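Local coordinates for protein 6-phosphogluconate dehydrogenase (Pseudomonas syringae, PDB 5U5G) that probably catalyses an NADP-dependent redox step late in fosfomycin biosynthesis, binding the coenzyme together with (2-oxopropyl)phosphonic acid, at residues T56-T66 against C86-S97; L22-N32 against Q44-L55. All blocks are in the same frame, centred on the assembly; numbering follows the deposited sequence.

Contact 1 (T56-T66 against C86-S97). With NAP (NADP nicotinamide-adenine-dinucleotide phosphate), chain E.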
loop_
_atom_site.group_PDB
_atom_site.type_symbol
_atom_site.label_atom_id
_atom_site.label_comp_id
_atom_site.label_asym_id
_atom_site.label_seq_id
_atom_site.Cartn_x
_atom_site.Cartn_y
_atom_site.Cartn_z
ATOM N N THR A 56 5.641 28.773 -27.784
ATOM C CA THR A 56 6.266 29.785 -26.937
ATOM C C THR A 56 5.845 31.204 -27.310
ATOM O O THR A 56 5.907 32.101 -26.460
ATOM C CB THR A 56 7.797 29.668 -27.001
ATOM O OG1 THR A 56 8.230 29.690 -28.369
ATOM C CG2 THR A 56 8.287 28.371 -26.325
ATOM N N ARG A 57 5.424 31.439 -28.557
ATOM C CA ARG A 57 4.901 32.761 -28.899
ATOM C C ARG A 57 3.659 33.064 -28.085
ATOM O O ARG A 57 3.479 34.188 -27.599
ATOM C CB ARG A 57 4.583 32.845 -30.394
ATOM C CG ARG A 57 4.090 34.227 -30.856
ATOM C CD ARG A 57 3.632 34.193 -32.320
ATOM N NE ARG A 57 3.010 35.444 -32.763
ATOM C CZ ARG A 57 2.274 35.567 -33.868
ATOM N NH1 ARG A 57 2.048 34.517 -34.649
ATOM N NH2 ARG A 57 1.751 36.746 -34.190
ATOM N N ALA A 58 2.799 32.059 -27.908
ATOM C CA ALA A 58 1.515 32.268 -27.253
ATOM C C ALA A 58 1.608 32.207 -25.734
ATOM O O ALA A 58 0.805 32.847 -25.043
ATOM C CB ALA A 58 0.508 31.220 -27.735
ATOM N N ALA A 59 2.533 31.428 -25.187
ATOM C CA ALA A 59 2.443 31.069 -23.779
ATOM C C ALA A 59 3.759 31.342 -23.072
ATOM O O ALA A 59 4.832 30.982 -23.572
ATOM C CB ALA A 59 2.029 29.601 -23.622
ATOM N N ARG A 60 3.673 31.998 -21.916
ATOM C CA ARG A 60 4.833 32.290 -21.091
ATOM C C ARG A 60 5.038 31.254 -19.991
ATOM O O ARG A 60 6.090 31.267 -19.340
ATOM C CB ARG A 60 4.700 33.695 -20.474
ATOM C CG ARG A 60 4.308 34.785 -21.493
ATOM C CD ARG A 60 5.508 35.497 -22.144
ATOM N NE ARG A 60 6.496 34.599 -22.746
ATOM C CZ ARG A 60 6.369 34.025 -23.940
ATOM N NH1 ARG A 60 5.288 34.253 -24.683
ATOM N NH2 ARG A 60 7.336 33.230 -24.393
ATOM N N VAL A 61 4.049 30.387 -19.756
ATOM C CA VAL A 61 4.177 29.217 -18.892
ATOM C C VAL A 61 3.796 27.993 -19.712
ATOM O O VAL A 61 2.749 27.991 -20.373
ATOM C CB VAL A 61 3.290 29.304 -17.638
ATOM C CG1 VAL A 61 3.520 28.070 -16.757
ATOM C CG2 VAL A 61 3.574 30.573 -16.853
ATOM N N LEU A 62 4.653 26.966 -19.684
ATOM C CA LEU A 62 4.428 25.723 -20.419
ATOM C C LEU A 62 4.556 24.527 -19.485
ATOM O O LEU A 62 5.391 24.527 -18.569
ATOM C CB LEU A 62 5.428 25.525 -21.570
ATOM C CG LEU A 62 5.831 26.664 -22.498
ATOM C CD1 LEU A 62 6.802 26.140 -23.514
ATOM C CD2 LEU A 62 4.619 27.232 -23.190
ATOM N N PHE A 63 3.737 23.508 -19.726
ATOM C CA PHE A 63 3.893 22.208 -19.088
ATOM C C PHE A 63 4.499 21.221 -20.079
ATOM O O PHE A 63 4.244 21.291 -21.287
ATOM C CB PHE A 63 2.554 21.654 -18.586
ATOM C CG PHE A 63 1.915 22.470 -17.492
ATOM C CD1 PHE A 63 2.228 22.233 -16.156
ATOM C CD2 PHE A 63 0.974 23.447 -17.798
ATOM C CE1 PHE A 63 1.634 22.972 -15.142
ATOM C CE2 PHE A 63 0.380 24.202 -16.792
ATOM C CZ PHE A 63 0.712 23.961 -15.457
ATOM N N VAL A 64 5.300 20.299 -19.552
ATOM C CA VAL A 64 5.910 19.214 -20.315
ATOM C C VAL A 64 5.534 17.906 -19.633
ATOM O O VAL A 64 5.706 17.770 -18.414
ATOM C CB VAL A 64 7.445 19.354 -20.395
ATOM C CG1 VAL A 64 8.069 18.167 -21.151
ATOM C CG2 VAL A 64 7.835 20.670 -21.036
ATOM N N CYS A 65 5.029 16.941 -20.415
ATOM C CA CYS A 65 4.674 15.638 -19.843
ATOM C C CYS A 65 4.962 14.563 -20.897
ATOM O O CYS A 65 4.086 14.110 -21.639
ATOM C CB CYS A 65 3.221 15.586 -19.379
ATOM S SG CYS A 65 2.885 14.113 -18.418
ATOM N N THR A 66 6.225 14.157 -20.969
ATOM C CA THR A 66 6.699 13.199 -21.954
ATOM C C THR A 66 7.338 12.030 -21.224
ATOM O O THR A 66 7.511 12.059 -20.007
ATOM C CB THR A 66 7.711 13.848 -22.911
ATOM O OG1 THR A 66 8.877 14.246 -22.176
ATOM C CG2 THR A 66 7.095 15.093 -23.596
ATOM N N CYS A 86 13.907 28.945 -27.535
ATOM C CA CYS A 86 12.721 29.770 -27.733
ATOM C C CYS A 86 12.234 30.479 -26.479
ATOM O O CYS A 86 11.327 31.314 -26.573
ATOM C CB CYS A 86 11.565 28.922 -28.286
ATOM S SG CYS A 86 11.916 28.088 -29.827
ATOM N N LEU A 87 12.787 30.167 -25.316
ATOM C CA LEU A 87 12.312 30.779 -24.089
ATOM C C LEU A 87 12.695 32.251 -24.025
ATOM O O LEU A 87 13.746 32.664 -24.510
ATOM C CB LEU A 87 12.892 30.052 -22.886
ATOM C CG LEU A 87 12.048 29.018 -22.156
ATOM C CD1 LEU A 87 11.270 28.095 -23.102
ATOM C CD2 LEU A 87 13.055 28.259 -21.371
ATOM N N GLU A 88 11.826 33.041 -23.408
ATOM C CA GLU A 88 12.124 34.423 -23.079
ATOM C C GLU A 88 12.518 34.527 -21.612
ATOM O O GLU A 88 12.212 33.652 -20.797
ATOM C CB GLU A 88 10.923 35.327 -23.361
ATOM C CG GLU A 88 10.721 35.638 -24.844
ATOM C CD GLU A 88 9.325 36.170 -25.129
ATOM O OE1 GLU A 88 9.120 36.822 -26.176
ATOM O OE2 GLU A 88 8.441 35.935 -24.286
ATOM N N VAL A 89 13.200 35.624 -21.282
ATOM C CA VAL A 89 13.470 35.932 -19.886
ATOM C C VAL A 89 12.153 36.001 -19.132
ATOM O O VAL A 89 11.212 36.665 -19.572
ATOM C CB VAL A 89 14.257 37.249 -19.780
ATOM C CG1 VAL A 89 14.461 37.629 -18.323
ATOM C CG2 VAL A 89 15.586 37.129 -20.514
ATOM N N GLY A 90 12.077 35.311 -17.990
ATOM C CA GLY A 90 10.873 35.291 -17.188
ATOM C C GLY A 90 9.901 34.168 -17.497
ATOM O O GLY A 90 8.892 34.030 -16.784
ATOM N N ASP A 91 10.158 33.368 -18.531
ATOM C CA ASP A 91 9.317 32.213 -18.821
ATOM C C ASP A 91 9.509 31.130 -17.760
ATOM O O ASP A 91 10.550 31.043 -17.102
ATOM C CB ASP A 91 9.631 31.638 -20.208
ATOM C CG ASP A 91 9.069 32.493 -21.344
ATOM O OD1 ASP A 91 8.397 33.512 -21.060
ATOM O OD2 ASP A 91 9.274 32.131 -22.522
ATOM N N ILE A 92 8.482 30.297 -17.600
ATOM C CA ILE A 92 8.509 29.176 -16.666
ATOM C C ILE A 92 8.066 27.915 -17.403
ATOM O O ILE A 92 7.046 27.929 -18.103
ATOM C CB ILE A 92 7.606 29.434 -15.442
ATOM C CG1 ILE A 92 8.054 30.698 -14.702
ATOM C CG2 ILE A 92 7.610 28.221 -14.500
ATOM C CD1 ILE A 92 7.052 31.206 -13.670
ATOM N N VAL A 93 8.838 26.833 -17.267
ATOM C CA VAL A 93 8.431 25.514 -17.747
ATOM C C VAL A 93 8.237 24.599 -16.542
ATOM O O VAL A 93 9.128 24.473 -15.689
ATOM C CB VAL A 93 9.443 24.926 -18.748
ATOM C CG1 VAL A 93 9.159 23.456 -18.991
ATOM C CG2 VAL A 93 9.393 25.694 -20.071
ATOM N N VAL A 94 7.068 23.982 -16.465
ATOM C CA VAL A 94 6.721 23.054 -15.394
ATOM C C VAL A 94 6.795 21.653 -15.994
ATOM O O VAL A 94 5.933 21.262 -16.783
ATOM C CB VAL A 94 5.336 23.361 -14.817
ATOM C CG1 VAL A 94 4.929 22.334 -13.751
ATOM C CG2 VAL A 94 5.308 24.787 -14.268
ATOM N N ASP A 95 7.843 20.902 -15.656
ATOM C CA ASP A 95 8.075 19.595 -16.273
ATOM C C ASP A 95 7.454 18.537 -15.367
ATOM O O ASP A 95 7.936 18.297 -14.256
ATOM C CB ASP A 95 9.566 19.347 -16.506
ATOM C CG ASP A 95 9.842 18.150 -17.439
ATOM O OD1 ASP A 95 9.007 17.222 -17.502
ATOM O OD2 ASP A 95 10.910 18.136 -18.103
ATOM N N LEU A 96 6.383 17.911 -15.847
ATOM C CA LEU A 96 5.646 16.907 -15.099
ATOM C C LEU A 96 6.146 15.498 -15.354
ATOM O O LEU A 96 5.535 14.542 -14.857
ATOM C CB LEU A 96 4.163 16.981 -15.443
ATOM C CG LEU A 96 3.520 18.360 -15.368
ATOM C CD1 LEU A 96 2.271 18.356 -16.226
ATOM C CD2 LEU A 96 3.189 18.705 -13.920
ATOM N N SER A 97 7.230 15.346 -16.109
ATOM C CA SER A 97 7.755 14.031 -16.447
ATOM C C SER A 97 8.554 13.459 -15.284
ATOM O O SER A 97 9.029 14.179 -14.401
ATOM C CB SER A 97 8.647 14.106 -17.694
ATOM O OG SER A 97 8.039 14.912 -18.701
HETATM P PA NAP E . 2.807 7.893 -22.852
HETATM O O1A NAP E . 3.669 6.799 -23.365
HETATM O O2A NAP E . 1.315 7.708 -22.719
HETATM O O5B NAP E . 3.071 9.275 -23.734
HETATM C C5B NAP E . 4.463 9.479 -23.787
HETATM C C4B NAP E . 4.675 10.916 -24.311
HETATM O O4B NAP E . 6.058 11.186 -24.539
HETATM C C3B NAP E . 3.881 11.104 -25.654
HETATM O O3B NAP E . 3.439 12.424 -25.737
HETATM C C2B NAP E . 5.013 10.905 -26.681
HETATM O O2B NAP E . 4.850 11.552 -27.846
HETATM C C1B NAP E . 6.173 11.621 -25.881
HETATM N N9A NAP E . 7.445 11.204 -26.438
HETATM C C8A NAP E . 8.177 10.022 -26.202
HETATM N N7A NAP E . 9.323 9.953 -26.933
HETATM C C5A NAP E . 9.312 11.143 -27.675
HETATM C C6A NAP E . 10.204 11.676 -28.622
HETATM N N6A NAP E . 11.350 11.003 -28.968
HETATM N N1A NAP E . 9.966 12.868 -29.225
HETATM C C2A NAP E . 8.814 13.505 -28.849
HETATM N N3A NAP E . 7.877 13.133 -27.966
HETATM C C4A NAP E . 8.151 11.926 -27.381
HETATM O O3 NAP E . 3.515 8.079 -21.382
HETATM P PN NAP E . 2.542 8.620 -20.232
HETATM O O1N NAP E . 1.775 9.821 -20.625
HETATM O O2N NAP E . 1.977 7.521 -19.360
HETATM O O5D NAP E . 3.705 9.269 -19.104
HETATM C C5D NAP E . 4.168 10.484 -19.491
HETATM C C4D NAP E . 4.999 11.017 -18.337
HETATM O O4D NAP E . 4.181 11.104 -17.141
HETATM C C3D NAP E . 6.164 9.990 -18.015
HETATM O O3D NAP E . 7.304 10.714 -17.647
HETATM C C2D NAP E . 5.615 9.206 -16.844
HETATM O O2D NAP E . 6.610 8.730 -15.975
HETATM C C1D NAP E . 4.803 10.331 -16.123
HETATM N N1N NAP E . 3.752 9.777 -15.293
HETATM C C2N NAP E . 2.756 8.913 -15.821
HETATM C C3N NAP E . 1.738 8.489 -14.994
HETATM C C7N NAP E . 0.675 7.622 -15.510
HETATM O O7N NAP E . -0.277 7.254 -14.820
HETATM N N7N NAP E . 0.692 7.233 -16.838
HETATM C C4N NAP E . 1.633 8.942 -13.561
HETATM C C5N NAP E . 2.725 9.814 -13.126
HETATM C C6N NAP E . 3.709 10.176 -13.948
HETATM P P2B NAP E . 3.849 10.646 -29.108
HETATM O O1X NAP E . 2.493 10.860 -28.511
HETATM O O2X NAP E . 4.170 11.419 -30.390
HETATM O O3X NAP E . 4.459 9.272 -28.967
HETATM O O HOH W 1 7.365 30.017 -23.109
HETATM O O HOH W 2 6.161 33.118 -16.861
#

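Contact 2 (L22-N32 against Q44-L55). With NAP (NADP nicotinamide-adenine-dinucleotide phosphate), chain E.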
loop_
_atom_site.group_PDB
_atom_site.type_symbol
_atom_site.label_atom_id
_atom_site.label_comp_id
_atom_site.label_asym_id
_atom_site.label_seq_id
_atom_site.Cartn_x
_atom_site.Cartn_y
_atom_site.Cartn_z
ATOM N N LEU A 22 -8.495 22.422 -19.311
ATOM C CA LEU A 22 -9.605 22.917 -20.116
ATOM C C LEU A 22 -10.884 23.003 -19.290
ATOM O O LEU A 22 -11.669 23.941 -19.451
ATOM C CB LEU A 22 -9.823 22.024 -21.340
ATOM C CG LEU A 22 -8.813 22.018 -22.496
ATOM C CD1 LEU A 22 -9.138 20.885 -23.459
ATOM C CD2 LEU A 22 -8.795 23.346 -23.227
ATOM N N ALA A 23 -11.101 22.037 -18.390
ATOM C CA ALA A 23 -12.336 22.000 -17.611
ATOM C C ALA A 23 -12.446 23.185 -16.657
ATOM O O ALA A 23 -13.560 23.591 -16.303
ATOM C CB ALA A 23 -12.445 20.672 -16.847
ATOM N N SER A 24 -11.320 23.763 -16.242
ATOM C CA SER A 24 -11.332 24.972 -15.431
ATOM C C SER A 24 -11.363 26.231 -16.283
ATOM O O SER A 24 -11.279 27.337 -15.738
ATOM C CB SER A 24 -10.113 25.013 -14.497
ATOM O OG SER A 24 -8.981 25.574 -15.153
ATOM N N GLN A 25 -11.474 26.082 -17.602
ATOM C CA GLN A 25 -11.590 27.190 -18.550
ATOM C C GLN A 25 -10.280 27.969 -18.684
ATOM O O GLN A 25 -10.268 29.163 -19.003
ATOM C CB GLN A 25 -12.776 28.095 -18.186
ATOM C CG GLN A 25 -14.088 27.282 -18.189
ATOM C CD GLN A 25 -15.338 28.061 -17.787
ATOM O OE1 GLN A 25 -16.052 27.670 -16.851
ATOM N NE2 GLN A 25 -15.625 29.142 -18.513
ATOM N N MET A 26 -9.171 27.283 -18.467
ATOM C CA MET A 26 -7.866 27.811 -18.852
ATOM C C MET A 26 -7.698 27.712 -20.364
ATOM O O MET A 26 -7.990 26.656 -20.943
ATOM C CB MET A 26 -6.770 27.016 -18.155
ATOM C CG MET A 26 -5.447 27.715 -18.060
ATOM S SD MET A 26 -4.567 27.041 -16.644
ATOM C CE MET A 26 -5.749 27.450 -15.356
ATOM N N PRO A 27 -7.250 28.771 -21.041
ATOM C CA PRO A 27 -6.871 28.621 -22.453
ATOM C C PRO A 27 -5.579 27.824 -22.547
ATOM O O PRO A 27 -4.591 28.149 -21.887
ATOM C CB PRO A 27 -6.684 30.064 -22.933
ATOM C CG PRO A 27 -6.354 30.834 -21.696
ATOM C CD PRO A 27 -6.984 30.129 -20.527
ATOM N N VAL A 28 -5.598 26.758 -23.345
ATOM C CA VAL A 28 -4.473 25.826 -23.417
ATOM C C VAL A 28 -4.069 25.640 -24.872
ATOM O O VAL A 28 -4.893 25.253 -25.708
ATOM C CB VAL A 28 -4.801 24.457 -22.788
ATOM C CG1 VAL A 28 -3.538 23.601 -22.726
ATOM C CG2 VAL A 28 -5.431 24.610 -21.393
ATOM N N HIS A 29 -2.799 25.892 -25.164
ATOM C CA HIS A 29 -2.210 25.560 -26.454
ATOM C C HIS A 29 -1.387 24.286 -26.308
ATOM O O HIS A 29 -0.597 24.156 -25.369
ATOM C CB HIS A 29 -1.358 26.718 -26.966
ATOM C CG HIS A 29 -2.165 27.916 -27.360
ATOM N ND1 HIS A 29 -1.828 28.729 -28.418
ATOM C CD2 HIS A 29 -3.312 28.423 -26.847
ATOM C CE1 HIS A 29 -2.720 29.696 -28.531
ATOM N NE2 HIS A 29 -3.632 29.533 -27.590
ATOM N N VAL A 30 -1.586 23.343 -27.214
ATOM C CA VAL A 30 -1.050 22.002 -27.031
ATOM C C VAL A 30 -0.185 21.635 -28.222
ATOM O O VAL A 30 -0.439 22.048 -29.361
ATOM C CB VAL A 30 -2.164 20.955 -26.821
ATOM C CG1 VAL A 30 -2.920 21.257 -25.532
ATOM C CG2 VAL A 30 -3.101 20.903 -28.028
ATOM N N HIS A 31 0.860 20.862 -27.935
ATOM C CA HIS A 31 1.759 20.306 -28.933
ATOM C C HIS A 31 2.093 18.866 -28.584
ATOM O O HIS A 31 2.320 18.533 -27.417
ATOM C CB HIS A 31 3.062 21.087 -29.038
ATOM C CG HIS A 31 4.038 20.469 -29.985
ATOM N ND1 HIS A 31 3.907 20.567 -31.353
ATOM C CD2 HIS A 31 5.132 19.700 -29.768
ATOM C CE1 HIS A 31 4.893 19.907 -31.937
ATOM N NE2 HIS A 31 5.649 19.372 -30.997
ATOM N N ASN A 32 2.148 18.022 -29.609
ATOM C CA ASN A 32 2.602 16.651 -29.455
ATOM C C ASN A 32 3.246 16.226 -30.767
ATOM O O ASN A 32 2.865 16.703 -31.840
ATOM C CB ASN A 32 1.451 15.706 -29.079
ATOM C CG ASN A 32 1.938 14.326 -28.640
ATOM O OD1 ASN A 32 2.658 14.194 -27.652
ATOM N ND2 ASN A 32 1.502 13.294 -29.346
ATOM N N GLN A 44 -12.378 20.012 -27.723
ATOM C CA GLN A 44 -12.827 20.528 -26.438
ATOM C C GLN A 44 -12.255 21.901 -26.102
ATOM O O GLN A 44 -12.351 22.331 -24.950
ATOM C CB GLN A 44 -12.491 19.528 -25.341
ATOM C CG GLN A 44 -13.202 18.198 -25.519
ATOM C CD GLN A 44 -12.585 17.103 -24.666
ATOM O OE1 GLN A 44 -11.411 17.168 -24.317
ATOM N NE2 GLN A 44 -13.375 16.107 -24.318
ATOM N N GLY A 45 -11.676 22.602 -27.071
ATOM C CA GLY A 45 -11.261 23.979 -26.872
ATOM C C GLY A 45 -9.768 24.248 -26.879
ATOM O O GLY A 45 -9.379 25.423 -26.864
ATOM N N ALA A 46 -8.910 23.226 -26.882
ATOM C CA ALA A 46 -7.479 23.507 -26.953
ATOM C C ALA A 46 -7.100 24.019 -28.344
ATOM O O ALA A 46 -7.817 23.809 -29.325
ATOM C CB ALA A 46 -6.667 22.262 -26.624
ATOM N N VAL A 47 -5.951 24.695 -28.417
ATOM C CA VAL A 47 -5.431 25.274 -29.656
ATOM C C VAL A 47 -4.163 24.522 -30.055
ATOM O O VAL A 47 -3.210 24.432 -29.269
ATOM C CB VAL A 47 -5.141 26.780 -29.502
ATOM C CG1 VAL A 47 -4.591 27.348 -30.800
ATOM C CG2 VAL A 47 -6.404 27.545 -29.065
ATOM N N TRP A 48 -4.133 24.017 -31.289
ATOM C CA TRP A 48 -2.970 23.276 -31.765
ATOM C C TRP A 48 -1.792 24.207 -32.034
ATOM O O TRP A 48 -1.935 25.224 -32.720
ATOM C CB TRP A 48 -3.323 22.501 -33.037
ATOM C CG TRP A 48 -2.153 21.802 -33.691
ATOM C CD1 TRP A 48 -1.591 22.093 -34.905
ATOM C CD2 TRP A 48 -1.407 20.697 -33.163
ATOM N NE1 TRP A 48 -0.551 21.230 -35.170
ATOM C CE2 TRP A 48 -0.413 20.367 -34.117
ATOM C CE3 TRP A 48 -1.481 19.952 -31.978
ATOM C CZ2 TRP A 48 0.496 19.323 -33.924
ATOM C CZ3 TRP A 48 -0.566 18.914 -31.788
ATOM C CH2 TRP A 48 0.403 18.608 -32.759
ATOM N N ALA A 49 -0.627 23.859 -31.477
ATOM C CA ALA A 49 0.645 24.473 -31.840
ATOM C C ALA A 49 1.460 23.449 -32.619
ATOM O O ALA A 49 1.719 22.359 -32.088
ATOM C CB ALA A 49 1.412 24.940 -30.594
ATOM N N PRO A 50 1.850 23.720 -33.875
ATOM C CA PRO A 50 2.583 22.705 -34.652
ATOM C C PRO A 50 4.038 22.547 -34.250
ATOM O O PRO A 50 4.675 21.569 -34.665
ATOM C CB PRO A 50 2.478 23.228 -36.098
ATOM C CG PRO A 50 2.375 24.723 -35.929
ATOM C CD PRO A 50 1.502 24.893 -34.702
ATOM N N ASP A 51 4.596 23.480 -33.489
ATOM C CA ASP A 51 5.978 23.369 -33.056
ATOM C C ASP A 51 6.170 24.258 -31.834
ATOM O O ASP A 51 5.265 24.992 -31.425
ATOM C CB ASP A 51 6.960 23.707 -34.191
ATOM C CG ASP A 51 6.779 25.118 -34.757
ATOM O OD1 ASP A 51 6.155 25.995 -34.116
ATOM O OD2 ASP A 51 7.292 25.355 -35.871
ATOM N N ILE A 52 7.379 24.192 -31.269
ATOM C CA ILE A 52 7.700 24.870 -30.016
ATOM C C ILE A 52 7.792 26.377 -30.211
ATOM O O ILE A 52 7.527 27.152 -29.278
ATOM C CB ILE A 52 9.002 24.268 -29.442
ATOM C CG1 ILE A 52 8.798 22.787 -29.119
ATOM C CG2 ILE A 52 9.486 25.012 -28.209
ATOM C CD1 ILE A 52 7.538 22.500 -28.366
ATOM N N VAL A 53 8.158 26.822 -31.415
ATOM C CA VAL A 53 8.154 28.249 -31.719
ATOM C C VAL A 53 6.752 28.817 -31.564
ATOM O O VAL A 53 6.538 29.819 -30.867
ATOM C CB VAL A 53 8.702 28.498 -33.137
ATOM C CG1 VAL A 53 8.465 29.949 -33.554
ATOM C CG2 VAL A 53 10.176 28.143 -33.203
ATOM N N ALA A 54 5.773 28.190 -32.224
ATOM C CA ALA A 54 4.401 28.669 -32.139
ATOM C C ALA A 54 3.896 28.621 -30.707
ATOM O O ALA A 54 3.171 29.520 -30.262
ATOM C CB ALA A 54 3.494 27.838 -33.050
ATOM N N LEU A 55 4.255 27.571 -29.970
ATOM C CA LEU A 55 3.757 27.452 -28.609
ATOM C C LEU A 55 4.322 28.559 -27.729
ATOM O O LEU A 55 3.573 29.240 -27.020
ATOM C CB LEU A 55 4.094 26.072 -28.051
ATOM C CG LEU A 55 3.451 25.651 -26.735
ATOM C CD1 LEU A 55 1.945 25.548 -26.874
ATOM C CD2 LEU A 55 4.024 24.315 -26.350
HETATM P PA NAP E . 2.807 7.893 -22.852
HETATM O O1A NAP E . 3.669 6.799 -23.365
HETATM O O2A NAP E . 1.315 7.708 -22.719
HETATM O O5B NAP E . 3.071 9.275 -23.734
HETATM C C5B NAP E . 4.463 9.479 -23.787
HETATM C C4B NAP E . 4.675 10.916 -24.311
HETATM O O4B NAP E . 6.058 11.186 -24.539
HETATM C C3B NAP E . 3.881 11.104 -25.654
HETATM O O3B NAP E . 3.439 12.424 -25.737
HETATM C C2B NAP E . 5.013 10.905 -26.681
HETATM O O2B NAP E . 4.850 11.552 -27.846
HETATM C C1B NAP E . 6.173 11.621 -25.881
HETATM N N9A NAP E . 7.445 11.204 -26.438
HETATM C C8A NAP E . 8.177 10.022 -26.202
HETATM N N7A NAP E . 9.323 9.953 -26.933
HETATM C C5A NAP E . 9.312 11.143 -27.675
HETATM C C6A NAP E . 10.204 11.676 -28.622
HETATM N N6A NAP E . 11.350 11.003 -28.968
HETATM N N1A NAP E . 9.966 12.868 -29.225
HETATM C C2A NAP E . 8.814 13.505 -28.849
HETATM N N3A NAP E . 7.877 13.133 -27.966
HETATM C C4A NAP E . 8.151 11.926 -27.381
HETATM O O3 NAP E . 3.515 8.079 -21.382
HETATM P PN NAP E . 2.542 8.620 -20.232
HETATM O O1N NAP E . 1.775 9.821 -20.625
HETATM O O2N NAP E . 1.977 7.521 -19.360
HETATM O O5D NAP E . 3.705 9.269 -19.104
HETATM C C5D NAP E . 4.168 10.484 -19.491
HETATM C C4D NAP E . 4.999 11.017 -18.337
HETATM O O4D NAP E . 4.181 11.104 -17.141
HETATM C C3D NAP E . 6.164 9.990 -18.015
HETATM O O3D NAP E . 7.304 10.714 -17.647
HETATM C C2D NAP E . 5.615 9.206 -16.844
HETATM O O2D NAP E . 6.610 8.730 -15.975
HETATM C C1D NAP E . 4.803 10.331 -16.123
HETATM N N1N NAP E . 3.752 9.777 -15.293
HETATM C C2N NAP E . 2.756 8.913 -15.821
HETATM C C3N NAP E . 1.738 8.489 -14.994
HETATM C C7N NAP E . 0.675 7.622 -15.510
HETATM O O7N NAP E . -0.277 7.254 -14.820
HETATM N N7N NAP E . 0.692 7.233 -16.838
HETATM C C4N NAP E . 1.633 8.942 -13.561
HETATM C C5N NAP E . 2.725 9.814 -13.126
HETATM C C6N NAP E . 3.709 10.176 -13.948
HETATM P P2B NAP E . 3.849 10.646 -29.108
HETATM O O1X NAP E . 2.493 10.860 -28.511
HETATM O O2X NAP E . 4.170 11.419 -30.390
HETATM O O3X NAP E . 4.459 9.272 -28.967
HETATM O O HOH W 3 -7.965 26.758 -24.817
HETATM O O HOH W 4 0.371 28.060 -29.899
#

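Contact 1 (T56-T66 against C86-S97)
Val61 to Val64 pair with Ile92 to Asp95 as adjacent parallel strands of the Rossmann-type NADP-binding domain, the axes of these short strand segments approaching to 4.6 Å. Backbone bonds run from Ile92 N to Arg60 O through to Leu96 N on Val64 O. Phe63, Val61, Ile92 and Val94 occupy one face, where Phe63 CD1 comes within 3.6 Å of Val94 CB. Leu62, Val64 and Val93 pack on the other face, against which Tyr76 of helix 69-77 also rests.

At the strand entrance, Arg60 CB passes Asp91 OD1 at 3.7 Å; the chain then bends at chi2 (-91°) and chi3 (53°), which folds the guanidinium back over the end of helix 52-58. CD still runs beside Asp91 OD1. NE donates to Asp91 OD1 at 2.8 Å and NH2 to Asp91 OD2 at 2.9 Å, a side-on salt bridge on the syn sides of the carboxylate. NH1 and NH2 both grip Thr56 O, close to the guanidinium plane. The Glu88 carboxylate lies over one guanidinium face, though its OE2 is less surely placed. Glu88 N reaches Asp91 OD2 from the opposite face to Arg60 NH2.

At the strand exit, Asp95 OD2 is hydrogen-bonded to Tyr76 OH and Tyr118 OH, while OD1 takes Ser97 N in an Asx turn and also the Ser97 hydroxyl. Ser97 OG accepts from Thr66 N at 3.0 Å, and Thr66 O receives NADP O3D at 2.7 Å.

Contact 2 (L22-N32 against Q44-L55)
His31 reaches across to the start of helix 52-58, and its ND1 donates to Ala49 O at 2.9 Å. The acceptor lies almost in the imidazole plane, 4° out of it, which fixes how the ring is turned. With CG anti to the backbone N (chi1 176°), the ring can extend past Ala49, bringing CE1 near Pro50 O and CD2 against Ile52 CD1. Trp48 lies nearly parallel to His31 but slid so far that the rings barely overlap; the edge of its six-membered ring comes to Asn32 O, with CH2 at 3.2 Å.

This is the tight part, together with the parallel pairing of strands 28-31 and 47-48. Val47 N bonds Val28 O, Val30 N bonds Val47 O, and Ala49 N bonds Val30 O. Val30 CG1 meets Ala46 CB at 4.0 Å, and Leu55 CD1 packs against the His29 backbone and CB, 3.3 Å from His29 O. Even at the exposed rim Val47 packs closely, its CB over the centre of the His29 ring in a CH-pi contact of 3.6 Å to the centroid.

The outer side is looser and wetter. One water sits at the His29 ring edge on ND1; another links Val28 N to Gly45 O where segments 22-32 and 44-55 diverge. There Leu22 CD1 only skirts Gln44, and CD2 packs over the Gly45-Ala46 backbone, 3.7 Å from Ala46 N.

Past the strand, Asn32 OD1 accepts from NADP O3B and ND2 donates to phosphate oxygen O1X at 2.8 Å. The pairing closes a beta-alpha-beta unit through helix 39-43: Leu41 covers Leu22 and Ala46, Ile42 backs Trp48, and strand 5-8 flanks 28-31 on its other edge.

From the N terminus, the chain passes through strand 5-8 and enters contact 2 in the last turn of helix 12-23; that contact closes the excursion through helix 39-43 by setting 47-48 beside 28-31. Helix 52-58 then carries the chain back across strand 5-8 to 61-64, and contact 1 closes the next loop, through helices 69-77 and 83-86, with 92-95. The loops follow in series, neither nested nor crossed, and build outward on either side of strand 5-8. Helix 52-58 joins them: Leu55 CG packs on Leu62 CD2, and Val53 CG2 on Cys86 SG. Both contacts end at NADP, contact 2 at the adenosine side and contact 1 reaching the nicotinamide ribose.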